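Local coordinates for protein alkyl hydroperoxide reductase, C subunit (Enterococcus faecalis, PDB 5Y63) that probably acts as a thiol-specific peroxidase of the 2-Cys peroxiredoxin type, reducing hydrogen peroxide and organic hydroperoxides to water and alcohols, at residues Met12-Phe20 / Phe134-Tyr145; Glu61-Tyr69 / Thr99-Met107. All coordinates share one frame; numbering follows the deposited sequence.

Contact 1. Residues Met12-Phe20 / Phe134-Tyr145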
loop_
_atom_site.group_PDB
_atom_site.type_symbol
_atom_site.label_atom_id
_atom_site.label_comp_id
_atom_site.label_asym_id
_atom_site.label_seq_id
_atom_site.Cartn_x
_atom_site.Cartn_y
_atom_site.Cartn_z
ATOM N N MET A 12 -23.806 4.503 -11.854
ATOM C CA MET A 12 -24.368 5.664 -11.094
ATOM C C MET A 12 -25.891 5.781 -11.241
ATOM O O MET A 12 -26.443 6.877 -11.154
ATOM C CB MET A 12 -23.694 6.964 -11.550
ATOM C CG MET A 12 -22.328 7.216 -10.941
ATOM S SD MET A 12 -21.626 8.777 -11.506
ATOM C CE MET A 12 -20.163 8.880 -10.474
ATOM N N ASN A 13 -26.564 4.655 -11.465
ATOM C CA ASN A 13 -28.024 4.613 -11.480
ATOM C C ASN A 13 -28.518 3.308 -10.868
ATOM O O ASN A 13 -27.787 2.319 -10.821
ATOM C CB ASN A 13 -28.585 4.803 -12.897
ATOM C CG ASN A 13 -28.250 3.650 -13.825
ATOM O OD1 ASN A 13 -29.083 2.776 -14.068
ATOM N ND2 ASN A 13 -27.030 3.643 -14.350
ATOM N N LEU A 14 -29.764 3.316 -10.406
ATOM C CA LEU A 14 -30.305 2.211 -9.627
ATOM C C LEU A 14 -31.298 1.343 -10.394
ATOM O O LEU A 14 -31.959 0.498 -9.794
ATOM C CB LEU A 14 -30.976 2.754 -8.363
ATOM C CG LEU A 14 -30.133 3.671 -7.478
ATOM C CD1 LEU A 14 -30.951 4.137 -6.287
ATOM C CD2 LEU A 14 -28.866 2.969 -7.017
ATOM N N ILE A 15 -31.394 1.521 -11.710
ATOM C CA ILE A 15 -32.333 0.727 -12.502
ATOM C C ILE A 15 -31.926 -0.741 -12.390
ATOM O O ILE A 15 -30.757 -1.078 -12.570
ATOM C CB ILE A 15 -32.380 1.158 -13.988
ATOM C CG1 ILE A 15 -32.753 2.645 -14.129
ATOM C CG2 ILE A 15 -33.370 0.301 -14.767
ATOM C CD1 ILE A 15 -34.086 3.038 -13.528
ATOM N N ASN A 16 -32.896 -1.596 -12.069
ATOM C CA ASN A 16 -32.665 -3.025 -11.825
ATOM C C ASN A 16 -31.707 -3.310 -10.661
ATOM O O ASN A 16 -30.907 -4.243 -10.722
ATOM C CB ASN A 16 -32.186 -3.730 -13.103
ATOM C CG ASN A 16 -33.179 -3.611 -14.243
ATOM O OD1 ASN A 16 -34.394 -3.626 -14.028
ATOM N ND2 ASN A 16 -32.667 -3.502 -15.466
ATOM N N GLN A 17 -31.798 -2.506 -9.603
ATOM C CA GLN A 17 -31.089 -2.785 -8.358
ATOM C C GLN A 17 -32.088 -3.209 -7.291
ATOM O O GLN A 17 -33.100 -2.542 -7.080
ATOM C CB GLN A 17 -30.306 -1.560 -7.883
ATOM C CG GLN A 17 -29.127 -1.187 -8.770
ATOM C CD GLN A 17 -28.040 -2.250 -8.799
ATOM O OE1 GLN A 17 -27.932 -3.072 -7.887
ATOM N NE2 GLN A 17 -27.225 -2.237 -9.852
ATOM N N LYS A 18 -31.792 -4.324 -6.627
ATOM C CA LYS A 18 -32.651 -4.867 -5.576
ATOM C C LYS A 18 -32.601 -4.001 -4.323
ATOM O O LYS A 18 -31.559 -3.426 -4.006
ATOM C CB LYS A 18 -32.220 -6.297 -5.221
ATOM C CG LYS A 18 -32.635 -7.350 -6.236
ATOM C CD LYS A 18 -33.959 -7.998 -5.854
ATOM C CE LYS A 18 -34.499 -8.925 -6.936
ATOM N NZ LYS A 18 -33.463 -9.764 -7.603
ATOM N N LEU A 19 -33.724 -3.912 -3.613
ATOM C CA LEU A 19 -33.752 -3.255 -2.308
ATOM C C LEU A 19 -32.875 -4.015 -1.318
ATOM O O LEU A 19 -32.956 -5.240 -1.219
ATOM C CB LEU A 19 -35.174 -3.187 -1.748
ATOM C CG LEU A 19 -36.192 -2.281 -2.437
ATOM C CD1 LEU A 19 -37.537 -2.400 -1.735
ATOM C CD2 LEU A 19 -35.732 -0.831 -2.453
ATOM N N PHE A 20 -32.036 -3.281 -0.598
ATOM C CA PHE A 20 -31.263 -3.841 0.512
ATOM C C PHE A 20 -32.160 -4.278 1.679
ATOM O O PHE A 20 -33.314 -3.853 1.788
ATOM C CB PHE A 20 -30.190 -2.843 0.986
ATOM C CG PHE A 20 -30.711 -1.715 1.856
ATOM C CD1 PHE A 20 -31.638 -0.793 1.373
ATOM C CD2 PHE A 20 -30.236 -1.555 3.152
ATOM C CE1 PHE A 20 -32.094 0.242 2.172
ATOM C CE2 PHE A 20 -30.688 -0.517 3.952
ATOM C CZ PHE A 20 -31.619 0.382 3.461
ATOM N N PHE A 134 -39.512 6.754 -6.270
ATOM C CA PHE A 134 -38.987 5.513 -6.839
ATOM C C PHE A 134 -40.100 4.487 -7.019
ATOM O O PHE A 134 -40.819 4.178 -6.071
ATOM C CB PHE A 134 -37.909 4.927 -5.926
ATOM C CG PHE A 134 -36.692 5.793 -5.788
ATOM C CD1 PHE A 134 -36.663 6.828 -4.863
ATOM C CD2 PHE A 134 -35.571 5.567 -6.577
ATOM C CE1 PHE A 134 -35.541 7.628 -4.733
ATOM C CE2 PHE A 134 -34.445 6.365 -6.452
ATOM C CZ PHE A 134 -34.429 7.397 -5.529
ATOM N N ILE A 135 -40.234 3.961 -8.236
ATOM C CA ILE A 135 -41.173 2.880 -8.520
ATOM C C ILE A 135 -40.406 1.565 -8.514
ATOM O O ILE A 135 -39.463 1.387 -9.286
ATOM C CB ILE A 135 -41.870 3.074 -9.881
ATOM C CG1 ILE A 135 -42.707 4.359 -9.859
ATOM C CG2 ILE A 135 -42.749 1.871 -10.209
ATOM C CD1 ILE A 135 -43.276 4.756 -11.201
ATOM N N VAL A 136 -40.821 0.650 -7.642
ATOM C CA VAL A 136 -40.117 -0.612 -7.438
ATOM C C VAL A 136 -41.068 -1.779 -7.690
ATOM O O VAL A 136 -42.212 -1.759 -7.238
ATOM C CB VAL A 136 -39.547 -0.696 -6.005
ATOM C CG1 VAL A 136 -38.707 -1.950 -5.810
ATOM C CG2 VAL A 136 -38.720 0.545 -5.694
ATOM N N SER A 137 -40.581 -2.790 -8.408
ATOM C CA SER A 137 -41.379 -3.968 -8.751
ATOM C C SER A 137 -41.590 -4.867 -7.527
ATOM O O SER A 137 -40.920 -4.689 -6.512
ATOM C CB SER A 137 -40.699 -4.757 -9.874
ATOM O OG SER A 137 -39.597 -5.503 -9.384
ATOM N N PRO A 138 -42.516 -5.842 -7.620
ATOM C CA PRO A 138 -42.764 -6.766 -6.506
ATOM C C PRO A 138 -41.568 -7.635 -6.114
ATOM O O PRO A 138 -41.500 -8.099 -4.979
ATOM C CB PRO A 138 -43.903 -7.649 -7.027
ATOM C CG PRO A 138 -44.567 -6.837 -8.076
ATOM C CD PRO A 138 -43.456 -6.079 -8.731
ATOM N N GLU A 139 -40.644 -7.853 -7.049
ATOM C CA GLU A 139 -39.419 -8.602 -6.776
ATOM C C GLU A 139 -38.333 -7.727 -6.136
ATOM O O GLU A 139 -37.264 -8.221 -5.787
ATOM C CB GLU A 139 -38.898 -9.249 -8.065
ATOM C CG GLU A 139 -38.000 -10.458 -7.830
ATOM C CD GLU A 139 -37.854 -11.359 -9.049
ATOM O OE1 GLU A 139 -38.802 -11.444 -9.862
ATOM O OE2 GLU A 139 -36.787 -12.000 -9.189
ATOM N N GLY A 140 -38.608 -6.432 -5.987
ATOM C CA GLY A 140 -37.714 -5.512 -5.279
ATOM C C GLY A 140 -36.790 -4.702 -6.174
ATOM O O GLY A 140 -35.887 -4.025 -5.678
ATOM N N ASP A 141 -37.025 -4.757 -7.485
ATOM C CA ASP A 141 -36.177 -4.079 -8.459
ATOM C C ASP A 141 -36.663 -2.658 -8.711
ATOM O O ASP A 141 -37.856 -2.432 -8.905
ATOM C CB ASP A 141 -36.174 -4.844 -9.783
ATOM C CG ASP A 141 -35.623 -6.247 -9.650
ATOM O OD1 ASP A 141 -34.598 -6.427 -8.957
ATOM O OD2 ASP A 141 -36.209 -7.172 -10.250
ATOM N N ILE A 142 -35.733 -1.707 -8.718
ATOM C CA ILE A 142 -36.050 -0.314 -9.019
ATOM C C ILE A 142 -36.219 -0.166 -10.527
ATOM O O ILE A 142 -35.310 -0.496 -11.291
ATOM C CB ILE A 142 -34.946 0.635 -8.516
ATOM C CG1 ILE A 142 -34.837 0.555 -6.989
ATOM C CG2 ILE A 142 -35.226 2.069 -8.954
ATOM C CD1 ILE A 142 -33.515 1.044 -6.439
ATOM N N LYS A 143 -37.383 0.331 -10.944
ATOM C CA LYS A 143 -37.756 0.377 -12.361
ATOM C C LYS A 143 -37.703 1.775 -12.968
ATOM O O LYS A 143 -37.340 1.937 -14.130
ATOM C CB LYS A 143 -39.154 -0.219 -12.552
ATOM C CG LYS A 143 -39.253 -1.691 -12.189
ATOM C CD LYS A 143 -38.330 -2.549 -13.043
ATOM C CE LYS A 143 -38.528 -4.030 -12.766
ATOM N NZ LYS A 143 -37.532 -4.867 -13.489
ATOM N N SER A 144 -38.097 2.782 -12.201
ATOM C CA SER A 144 -37.971 4.159 -12.654
ATOM C C SER A 144 -38.024 5.077 -11.456
ATOM O O SER A 144 -38.644 4.753 -10.441
ATOM C CB SER A 144 -39.077 4.526 -13.651
ATOM O OG SER A 144 -40.226 5.027 -12.994
ATOM N N TYR A 145 -37.369 6.224 -11.571
ATOM C CA TYR A 145 -37.338 7.161 -10.467
ATOM C C TYR A 145 -37.048 8.591 -10.891
ATOM O O TYR A 145 -36.689 8.861 -12.039
ATOM C CB TYR A 145 -36.351 6.687 -9.398
ATOM C CG TYR A 145 -34.917 6.530 -9.840
ATOM C CD1 TYR A 145 -34.482 5.366 -10.469
ATOM C CD2 TYR A 145 -33.982 7.528 -9.585
ATOM C CE1 TYR A 145 -33.158 5.214 -10.853
ATOM C CE2 TYR A 145 -32.659 7.384 -9.963
ATOM C CZ TYR A 145 -32.254 6.225 -10.594
ATOM O OH TYR A 145 -30.943 6.081 -10.967
#

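Contact 2. Residues Glu61-Tyr69 / Thr99-Met107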
loop_
_atom_site.group_PDB
_atom_site.type_symbol
_atom_site.label_atom_id
_atom_site.label_comp_id
_atom_site.label_asym_id
_atom_site.label_seq_id
_atom_site.Cartn_x
_atom_site.Cartn_y
_atom_site.Cartn_z
ATOM N N GLU A 61 -47.943 17.807 -1.790
ATOM C CA GLU A 61 -47.457 16.627 -2.502
ATOM C C GLU A 61 -47.995 15.338 -1.883
ATOM O O GLU A 61 -48.424 14.434 -2.600
ATOM C CB GLU A 61 -45.927 16.595 -2.504
ATOM C CG GLU A 61 -45.281 17.739 -3.268
ATOM C CD GLU A 61 -43.802 17.518 -3.508
ATOM O OE1 GLU A 61 -43.080 17.177 -2.549
ATOM O OE2 GLU A 61 -43.355 17.683 -4.659
ATOM N N LEU A 62 -47.963 15.263 -0.554
ATOM C CA LEU A 62 -48.476 14.100 0.177
ATOM C C LEU A 62 -49.995 13.980 0.042
ATOM O O LEU A 62 -50.525 12.875 -0.085
ATOM C CB LEU A 62 -48.100 14.175 1.665
ATOM C CG LEU A 62 -46.692 13.765 2.127
ATOM C CD1 LEU A 62 -46.405 12.299 1.838
ATOM C CD2 LEU A 62 -45.608 14.644 1.525
ATOM N N GLY A 63 -50.684 15.121 0.078
ATOM C CA GLY A 63 -52.136 15.171 -0.093
ATOM C C GLY A 63 -52.603 14.758 -1.480
ATOM O O GLY A 63 -53.674 14.167 -1.626
ATOM N N ASP A 64 -51.804 15.074 -2.500
ATOM C CA ASP A 64 -52.105 14.657 -3.872
ATOM C C ASP A 64 -51.791 13.179 -4.101
ATOM O O ASP A 64 -52.416 12.537 -4.944
ATOM C CB ASP A 64 -51.363 15.531 -4.893
ATOM C CG ASP A 64 -52.059 16.867 -5.138
ATOM O OD1 ASP A 64 -53.296 16.877 -5.334
ATOM O OD2 ASP A 64 -51.369 17.907 -5.146
ATOM N N MET A 65 -50.822 12.643 -3.363
ATOM C CA MET A 65 -50.553 11.204 -3.388
ATOM C C MET A 65 -51.671 10.420 -2.705
ATOM O O MET A 65 -51.941 9.277 -3.072
ATOM C CB MET A 65 -49.207 10.880 -2.727
ATOM C CG MET A 65 -48.003 11.160 -3.610
ATOM S SD MET A 65 -47.938 10.088 -5.060
ATOM C CE MET A 65 -47.405 8.537 -4.342
ATOM N N GLN A 66 -52.318 11.031 -1.716
ATOM C CA GLN A 66 -53.456 10.408 -1.042
ATOM C C GLN A 66 -54.667 10.288 -1.970
ATOM O O GLN A 66 -55.341 9.258 -1.977
ATOM C CB GLN A 66 -53.833 11.185 0.229
ATOM C CG GLN A 66 -55.053 10.648 0.968
ATOM C CD GLN A 66 -54.990 9.148 1.212
ATOM O OE1 GLN A 66 -53.947 8.613 1.587
ATOM N NE2 GLN A 66 -56.109 8.462 1.002
ATOM N N GLU A 67 -54.935 11.333 -2.751
ATOM C CA GLU A 67 -56.039 11.314 -3.715
ATOM C C GLU A 67 -55.926 10.156 -4.706
ATOM O O GLU A 67 -56.933 9.553 -5.076
ATOM C CB GLU A 67 -56.110 12.635 -4.484
ATOM C CG GLU A 67 -56.578 13.815 -3.650
ATOM C CD GLU A 67 -56.603 15.109 -4.439
ATOM O OE1 GLU A 67 -57.168 15.119 -5.555
ATOM O OE2 GLU A 67 -56.060 16.118 -3.939
ATOM N N HIS A 68 -54.701 9.845 -5.124
ATOM C CA HIS A 68 -54.457 8.775 -6.089
ATOM C C HIS A 68 -54.081 7.452 -5.420
ATOM O O HIS A 68 -53.709 6.498 -6.103
ATOM C CB HIS A 68 -53.347 9.187 -7.059
ATOM C CG HIS A 68 -53.634 10.454 -7.802
ATOM N ND1 HIS A 68 -53.445 11.702 -7.246
ATOM C CD2 HIS A 68 -54.089 10.667 -9.058
ATOM C CE1 HIS A 68 -53.775 12.629 -8.127
ATOM N NE2 HIS A 68 -54.168 12.028 -9.235
ATOM N N TYR A 69 -54.186 7.387 -4.094
ATOM C CA TYR A 69 -53.779 6.197 -3.351
ATOM C C TYR A 69 -54.739 5.034 -3.581
ATOM O O TYR A 69 -54.310 3.882 -3.659
ATOM C CB TYR A 69 -53.669 6.505 -1.854
ATOM C CG TYR A 69 -53.252 5.320 -1.007
ATOM C CD1 TYR A 69 -52.127 4.566 -1.332
ATOM C CD2 TYR A 69 -53.976 4.962 0.127
ATOM C CE1 TYR A 69 -51.742 3.482 -0.558
ATOM C CE2 TYR A 69 -53.599 3.883 0.908
ATOM C CZ TYR A 69 -52.482 3.145 0.563
ATOM O OH TYR A 69 -52.104 2.073 1.337
ATOM N N THR A 99 -54.464 17.737 6.261
ATOM C CA THR A 99 -54.009 17.128 5.007
ATOM C C THR A 99 -53.218 15.846 5.262
ATOM O O THR A 99 -53.342 14.868 4.522
ATOM C CB THR A 99 -53.118 18.097 4.207
ATOM O OG1 THR A 99 -53.775 19.365 4.086
ATOM C CG2 THR A 99 -52.820 17.544 2.819
ATOM N N ILE A 100 -52.410 15.865 6.318
ATOM C CA ILE A 100 -51.590 14.719 6.699
ATOM C C ILE A 100 -52.440 13.694 7.452
ATOM O O ILE A 100 -52.215 12.488 7.331
ATOM C CB ILE A 100 -50.386 15.154 7.565
ATOM C CG1 ILE A 100 -49.575 16.253 6.861
ATOM C CG2 ILE A 100 -49.490 13.965 7.898
ATOM C CD1 ILE A 100 -48.989 15.868 5.517
ATOM N N GLY A 101 -53.415 14.175 8.222
ATOM C CA GLY A 101 -54.357 13.303 8.922
ATOM C C GLY A 101 -55.195 12.444 7.990
ATOM O O GLY A 101 -55.621 11.351 8.364
ATOM N N LYS A 102 -55.431 12.942 6.776
ATOM C CA LYS A 102 -56.166 12.195 5.750
ATOM C C LYS A 102 -55.352 11.060 5.116
ATOM O O LYS A 102 -55.926 10.177 4.478
ATOM C CB LYS A 102 -56.656 13.141 4.643
ATOM C CG LYS A 102 -57.832 14.023 5.036
ATOM C CD LYS A 102 -58.203 14.977 3.911
ATOM C CE LYS A 102 -59.345 15.897 4.310
ATOM N NZ LYS A 102 -59.695 16.859 3.228
ATOM N N ILE A 103 -54.029 11.084 5.283
ATOM C CA ILE A 103 -53.146 10.089 4.666
ATOM C C ILE A 103 -53.364 8.695 5.252
ATOM O O ILE A 103 -53.146 8.470 6.443
ATOM C CB ILE A 103 -51.658 10.468 4.823
ATOM C CG1 ILE A 103 -51.346 11.737 4.022
ATOM C CG2 ILE A 103 -50.757 9.327 4.364
ATOM C CD1 ILE A 103 -49.979 12.322 4.304
ATOM N N LYS A 104 -53.776 7.763 4.397
ATOM C CA LYS A 104 -54.022 6.380 4.797
ATOM C C LYS A 104 -52.802 5.486 4.587
ATOM O O LYS A 104 -52.722 4.411 5.175
ATOM C CB LYS A 104 -55.217 5.808 4.024
ATOM C CG LYS A 104 -56.560 6.426 4.393
ATOM C CD LYS A 104 -56.995 6.020 5.794
ATOM C CE LYS A 104 -58.418 6.460 6.100
ATOM N NZ LYS A 104 -58.939 5.824 7.342
ATOM N N TYR A 105 -51.861 5.922 3.749
ATOM C CA TYR A 105 -50.666 5.121 3.453
ATOM C C TYR A 105 -49.626 5.214 4.578
ATOM O O TYR A 105 -49.674 6.144 5.387
ATOM C CB TYR A 105 -50.052 5.483 2.082
ATOM C CG TYR A 105 -49.795 6.954 1.808
ATOM C CD1 TYR A 105 -48.660 7.591 2.303
ATOM C CD2 TYR A 105 -50.666 7.696 1.011
ATOM C CE1 TYR A 105 -48.415 8.930 2.037
ATOM C CE2 TYR A 105 -50.429 9.034 0.739
ATOM C CZ TYR A 105 -49.303 9.647 1.254
ATOM O OH TYR A 105 -49.067 10.977 0.988
ATOM N N PRO A 106 -48.705 4.231 4.652
ATOM C CA PRO A 106 -47.684 4.230 5.704
ATOM C C PRO A 106 -46.591 5.280 5.497
ATOM O O PRO A 106 -45.994 5.351 4.423
ATOM C CB PRO A 106 -47.093 2.815 5.628
ATOM C CG PRO A 106 -47.373 2.354 4.247
ATOM C CD PRO A 106 -48.681 2.980 3.871
ATOM N N MET A 107 -46.341 6.080 6.531
ATOM C CA MET A 107 -45.289 7.090 6.509
ATOM C C MET A 107 -44.035 6.561 7.204
ATOM O O MET A 107 -43.985 6.478 8.436
ATOM C CB MET A 107 -45.771 8.357 7.211
ATOM C CG MET A 107 -47.080 8.906 6.674
ATOM S SD MET A 107 -47.549 10.429 7.514
ATOM C CE MET A 107 -46.412 11.592 6.761
#

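Contact 1. Residues Met12-Phe20 / Phe134-Tyr145
K18 and D141 face each other in a single beta bridge, CA to CA 4.6 Å, where the N-terminal loop 12-20 lies along the turn and outgoing strand of a beta hairpin. Strands 128-136 and 142-148 form this antiparallel hairpin of the peroxiredoxin sheet, joined by a type I turn from S137 to G140. I142 is gripped through both backbone groups: its O takes the N-H of N16, N to O 2.8 Å, and its N gives to Q17 O. L19 N then bonds to G140 O at 3.0 Å. A type II turn from L14 to Q17 bends the loop so that N16 and Q17 can both meet I142. K143 and S144 both oppose I135, a classic beta bulge in the hairpin.

L14 packs its side chain on I142, F134 and Y145: CB rests on I142 CD1 at 3.6 Å, while CD1 reaches F134 CE2. The Y145 OH accepts a hydrogen bond from L14 N at 3.1 Å, with an N-H...O angle of 160°. A chi1 of 60° sets CG of Y145 between the backbone N and carbonyl carbon and turns the ring to the loop, where I15 CD1 comes obliquely to CE1. The second subunit completes this end: S144 and Y145 continue the sheet into an antiparallel ladder with its strand, and N13 ND2 bonds to G120 O of that subunit. Farther along, L19 packs on V136 and on F118 and F119. On the solvent side, the K18 chain, bent at chi2 and chi4, runs alongside D141, pointing the same way, and brings NZ to OD1 at 3.8 Å in a long salt bridge.

Contact 2. Residues Glu61-Tyr69 / Thr99-Met107
Y105, Q66 and L62 carry most of the contact, with the Y105 side chain laid against L62, M65 and Q66 of helix 58-67 and against the ring of Y69. Its OH gives a hydrogen bond to L62 O, 2.6 Å away, at the edge of the phenol ring. L62 O is at the same time the helical acceptor for Q66 N, and the two donors reach it from opposite faces of its carbonyl plane. The phenol thus adds a second bond to one helical carbonyl.

Q66 slides past Y105 in the opposite direction, its amide plane only 17° from that of the ring. CG is anti to the backbone N (chi1 177°) and the chain bends at chi2, which brings OE1 to K104 N at 2.9 Å. That bond is nearly straight, 172° at the hydrogen, but the donor sits above the amide plane. It ties a side chain of the helix to the backbone of the loop.

L62 places CB against I103 CD1 at 3.7 Å and CD1 beside Y105 CE1. The edge of the Y105 ring points to the face of Y69 in a T-shaped pair, centroids 5.5 Å apart, and Y105 CB makes a CH-pi contact over that face. Y69 OH itself bonds to E78 of strand 77-83. Where the helices come close, G63 CA lies against T99 CG2.

Helix 58-67 begins at C58, the predicted peroxidatic cysteine, and the L62 side chain is about 4 Å from that of C58. The arrangement packs the active-site helix of a thioredoxin-fold peroxiredoxin against the loop that leads into strand 107-109.

Contacts 1 and 2 lie on opposite sides of the chain's centre, their centres 23 Å apart and their nearest atoms about 8 Å. Along the chain, both segments of contact 2 fall between 12-20 and 134-145. The central sheet connects them: strand 44-49 pairs with strand 128-136 of contact 1 and takes L62 and M65 of contact 2 on its surface. Helix 156-171 also touches both, receiving I135 from one and M65 from the other. Contact 1 faces the second subunit, whereas contact 2 meets no other chain and borders the predicted active site. The two contacts thus sit on one thioredoxin-fold core, one at its dimer edge and the other at the helix carrying C58.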